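Local coordinates for protein putative oxidoreductase (Jannaschia sp., PDB 3C24) that probably catalyses NAD(P)-dependent oxidation or reduction of a substrate that has not been identified, through a Rossmann-type nucleotide-binding domain, at residues His32-Glu42 and Gly55-Trp64. Numbering follows the deposited sequence.
Sequences HDSAHHLAAIE and GIPLTDGDGW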
loop_
_atom_site.group_PDB
_atom_site.type_symbol
_atom_site.label_atom_id
_atom_site.label_comp_id
_atom_site.label_asym_id
_atom_site.label_seq_id
_atom_site.Cartn_x
_atom_site.Cartn_y
_atom_site.Cartn_z
ATOM N N HIS A 32 -14.463 -29.510 2.253
ATOM C CA HIS A 32 -14.945 -30.492 3.236
ATOM C C HIS A 32 -16.135 -29.989 4.024
ATOM O O HIS A 32 -17.092 -30.730 4.287
ATOM C CB HIS A 32 -13.819 -30.785 4.224
ATOM C CG HIS A 32 -14.102 -31.944 5.116
ATOM N ND1 HIS A 32 -13.958 -31.881 6.480
ATOM C CD2 HIS A 32 -14.505 -33.200 4.827
ATOM C CE1 HIS A 32 -14.263 -33.060 6.999
ATOM N NE2 HIS A 32 -14.615 -33.876 6.019
ATOM N N ASP A 33 -16.057 -28.732 4.428
ATOM C CA ASP A 33 -17.083 -28.130 5.282
ATOM C C ASP A 33 -18.301 -27.710 4.489
ATOM O O ASP A 33 -19.348 -27.384 5.077
ATOM C CB ASP A 33 -16.566 -26.917 6.023
ATOM C CG ASP A 33 -15.553 -27.266 7.078
ATOM O OD1 ASP A 33 -15.432 -28.458 7.416
ATOM O OD2 ASP A 33 -14.904 -26.343 7.592
ATOM N N SER A 34 -18.166 -27.690 3.169
ATOM C CA SER A 34 -19.286 -27.277 2.292
ATOM C C SER A 34 -20.203 -28.444 1.952
ATOM O O SER A 34 -19.983 -29.589 2.380
ATOM C CB SER A 34 -18.782 -26.692 0.980
ATOM O OG SER A 34 -18.420 -27.713 0.056
ATOM N N ALA A 35 -21.213 -28.146 1.131
ATOM C CA ALA A 35 -22.213 -29.152 0.668
ATOM C C ALA A 35 -21.657 -29.982 -0.486
ATOM O O ALA A 35 -22.143 -31.038 -0.814
ATOM C CB ALA A 35 -23.504 -28.488 0.236
ATOM N N HIS A 36 -20.545 -29.515 -1.050
ATOM C CA HIS A 36 -19.887 -30.284 -2.095
ATOM C C HIS A 36 -19.215 -31.518 -1.524
ATOM O O HIS A 36 -18.880 -31.553 -0.342
ATOM C CB HIS A 36 -18.860 -29.415 -2.819
ATOM C CG HIS A 36 -19.484 -28.343 -3.634
ATOM N ND1 HIS A 36 -20.357 -28.633 -4.661
ATOM C CD2 HIS A 36 -19.395 -26.987 -3.587
ATOM C CE1 HIS A 36 -20.790 -27.504 -5.198
ATOM N NE2 HIS A 36 -20.214 -26.492 -4.575
ATOM N N HIS A 37 -19.031 -32.524 -2.366
ATOM C CA HIS A 37 -18.420 -33.803 -1.968
ATOM C C HIS A 37 -16.966 -33.775 -2.300
ATOM O O HIS A 37 -16.584 -33.584 -3.412
ATOM C CB HIS A 37 -19.072 -35.016 -2.638
ATOM C CG HIS A 37 -20.549 -35.055 -2.457
ATOM N ND1 HIS A 37 -21.133 -35.106 -1.211
ATOM C CD2 HIS A 37 -21.565 -34.982 -3.352
ATOM C CE1 HIS A 37 -22.448 -35.084 -1.347
ATOM N NE2 HIS A 37 -22.735 -35.008 -2.635
ATOM N N LEU A 38 -16.143 -33.990 -1.293
ATOM C CA LEU A 38 -14.703 -33.910 -1.454
ATOM C C LEU A 38 -13.998 -35.206 -1.735
ATOM O O LEU A 38 -14.295 -36.237 -1.142
ATOM C CB LEU A 38 -14.075 -33.347 -0.153
ATOM C CG LEU A 38 -12.540 -33.326 -0.050
ATOM C CD1 LEU A 38 -11.882 -32.344 -1.007
ATOM C CD2 LEU A 38 -12.097 -33.010 1.396
ATOM N N ALA A 39 -13.029 -35.128 -2.626
ATOM C CA ALA A 39 -12.036 -36.200 -2.831
ATOM C C ALA A 39 -10.658 -35.560 -2.695
ATOM O O ALA A 39 -10.192 -34.905 -3.615
ATOM C CB ALA A 39 -12.167 -36.903 -4.183
ATOM N N ALA A 40 -10.030 -35.771 -1.526
ATOM C CA ALA A 40 -8.725 -35.176 -1.208
ATOM C C ALA A 40 -7.641 -36.071 -1.694
ATOM O O ALA A 40 -7.408 -37.136 -1.105
ATOM C CB ALA A 40 -8.560 -34.903 0.287
ATOM N N ILE A 41 -6.958 -35.602 -2.732
ATOM C CA ILE A 41 -5.871 -36.372 -3.375
ATOM C C ILE A 41 -4.515 -35.842 -2.926
ATOM O O ILE A 41 -4.109 -34.714 -3.201
ATOM C CB ILE A 41 -5.970 -36.353 -4.945
ATOM C CG1 ILE A 41 -7.447 -36.501 -5.394
ATOM C CG2 ILE A 41 -4.962 -37.398 -5.585
ATOM C CD1 ILE A 41 -8.120 -37.765 -4.924
ATOM N N GLU A 42 -3.787 -36.706 -2.233
ATOM C CA GLU A 42 -2.501 -36.323 -1.653
ATOM C C GLU A 42 -1.628 -37.523 -1.448
ATOM O O GLU A 42 -2.011 -38.419 -0.735
ATOM C CB GLU A 42 -2.699 -35.676 -0.286
ATOM C CG GLU A 42 -1.406 -35.228 0.379
ATOM C CD GLU A 42 -0.631 -34.285 -0.490
ATOM O OE1 GLU A 42 -1.081 -33.124 -0.685
ATOM O OE2 GLU A 42 0.441 -34.684 -1.016
ATOM N N GLY A 55 -9.082 -33.943 10.363
ATOM C CA GLY A 55 -10.219 -34.859 10.273
ATOM C C GLY A 55 -10.759 -35.045 8.868
ATOM O O GLY A 55 -11.928 -35.394 8.646
ATOM N N ILE A 56 -9.905 -34.795 7.892
ATOM C CA ILE A 56 -10.294 -34.947 6.485
ATOM C C ILE A 56 -9.859 -36.304 5.922
ATOM O O ILE A 56 -8.672 -36.663 5.983
ATOM C CB ILE A 56 -9.740 -33.796 5.628
ATOM C CG1 ILE A 56 -10.269 -32.433 6.136
ATOM C CG2 ILE A 56 -10.130 -34.027 4.182
ATOM C CD1 ILE A 56 -9.539 -31.200 5.608
ATOM N N PRO A 57 -10.802 -37.056 5.334
ATOM C CA PRO A 57 -10.412 -38.371 4.845
ATOM C C PRO A 57 -9.521 -38.300 3.632
ATOM O O PRO A 57 -9.627 -37.377 2.829
ATOM C CB PRO A 57 -11.739 -39.037 4.466
ATOM C CG PRO A 57 -12.779 -38.066 4.618
ATOM C CD PRO A 57 -12.256 -36.825 5.259
ATOM N N LEU A 58 -8.617 -39.271 3.534
ATOM C CA LEU A 58 -7.724 -39.394 2.370
ATOM C C LEU A 58 -8.380 -40.237 1.302
ATOM O O LEU A 58 -9.028 -41.226 1.601
ATOM C CB LEU A 58 -6.374 -39.988 2.722
ATOM C CG LEU A 58 -5.360 -38.862 2.920
ATOM C CD1 LEU A 58 -5.292 -38.049 1.599
ATOM C CD2 LEU A 58 -5.731 -38.037 4.129
ATOM N N THR A 59 -8.262 -39.803 0.055
ATOM C CA THR A 59 -8.885 -40.540 -1.045
ATOM C C THR A 59 -7.842 -41.241 -1.876
ATOM O O THR A 59 -7.201 -40.617 -2.711
ATOM C CB THR A 59 -9.794 -39.678 -1.936
ATOM O OG1 THR A 59 -11.075 -39.484 -1.302
ATOM C CG2 THR A 59 -10.037 -40.425 -3.265
ATOM N N ASP A 60 -7.706 -42.558 -1.650
ATOM C CA ASP A 60 -6.710 -43.395 -2.349
ATOM C C ASP A 60 -7.174 -44.175 -3.542
ATOM O O ASP A 60 -8.349 -44.385 -3.773
ATOM C CB ASP A 60 -6.102 -44.383 -1.406
ATOM C CG ASP A 60 -5.506 -43.698 -0.215
ATOM O OD1 ASP A 60 -5.332 -42.444 -0.314
ATOM O OD2 ASP A 60 -5.261 -44.394 0.794
ATOM N N GLY A 61 -6.176 -44.645 -4.261
ATOM C CA GLY A 61 -6.418 -45.339 -5.526
ATOM C C GLY A 61 -6.815 -44.311 -6.565
ATOM O O GLY A 61 -6.569 -43.096 -6.403
ATOM N N ASP A 62 -7.479 -44.795 -7.611
ATOM C CA ASP A 62 -7.842 -43.955 -8.758
ATOM C C ASP A 62 -9.297 -43.929 -9.047
ATOM O O ASP A 62 -9.724 -43.331 -10.020
ATOM C CB ASP A 62 -7.156 -44.458 -10.031
ATOM C CG ASP A 62 -5.640 -44.339 -9.976
ATOM O OD1 ASP A 62 -5.118 -43.490 -9.220
ATOM O OD2 ASP A 62 -4.963 -45.102 -10.709
ATOM N N GLY A 63 -10.078 -44.595 -8.222
ATOM C CA GLY A 63 -11.520 -44.636 -8.453
ATOM C C GLY A 63 -12.174 -43.273 -8.457
ATOM O O GLY A 63 -13.251 -43.061 -9.013
ATOM N N TRP A 64 -11.501 -42.342 -7.809
ATOM C CA TRP A 64 -12.048 -40.984 -7.681
ATOM C C TRP A 64 -12.209 -40.294 -9.004
ATOM O O TRP A 64 -13.127 -39.489 -9.217
ATOM C CB TRP A 64 -11.160 -40.131 -6.804
ATOM C CG TRP A 64 -9.780 -39.957 -7.289
ATOM C CD1 TRP A 64 -8.715 -40.711 -6.979
ATOM C CD2 TRP A 64 -9.308 -38.916 -8.136
ATOM N NE1 TRP A 64 -7.607 -40.235 -7.599
ATOM C CE2 TRP A 64 -7.940 -39.117 -8.313
ATOM C CE3 TRP A 64 -9.919 -37.832 -8.772
ATOM C CZ2 TRP A 64 -7.161 -38.283 -9.090
ATOM C CZ3 TRP A 64 -9.137 -37.005 -9.550
ATOM C CH2 TRP A 64 -7.785 -37.227 -9.699
HETATM O O HOH W 1 -11.044 -37.413 0.518
HETATM O O HOH W 2 -4.761 -39.496 -2.323
#
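Ile41 reaches across to Trp64 at the outer edge of the sheet. Its CB carries CG1 beside the backbone N (chi1 -41°). Ile41 CG1 stands over the bond shared by the two rings, 4.0 Å from Trp64 CE2. Ile41 CD1 then sits squarely over the five-membered ring, 3.5 Å from the ring centroid of Trp64 and nearly on its normal, a CH-pi contact. Ile41 CD1 also touches Thr59 CG2 at 3.7 Å. The Trp64 side chain also backs onto strand 13-17 at Ala15 and Leu17. Without the indole, as with an alanine here, the Ile41 tip would probably lose its aromatic floor and a gap would open beside strand 13-17.

The backbones are joined by one direct hydrogen bond, from Thr59 N to Ala40 O (3.0 Å). Water 1 adds a bridge: it accepts from Ala40 N, donates to Pro57 O and bonds Thr59 OG1. Water 2 links Glu42 N with Thr59 O. The edge strand therefore meets the loop partly through water.

At the other end, Ile56 CG1 lies over one face of the His32 ring, 4.0 Å from its centroid. Ile56 CG2 turns to Leu38 CD2 at 3.6 Å, and Ile56 also packs on Thr28 and Leu51 of the flanking helices. Glu42 follows directly after the strand; its carboxylate accepts from Gly20 N and Ala44 N. The arrangement is that of a Rossmann fold, where the loop after helix 45-53 runs along the outermost strand 37-41 before the chain crosses to strand 70-73.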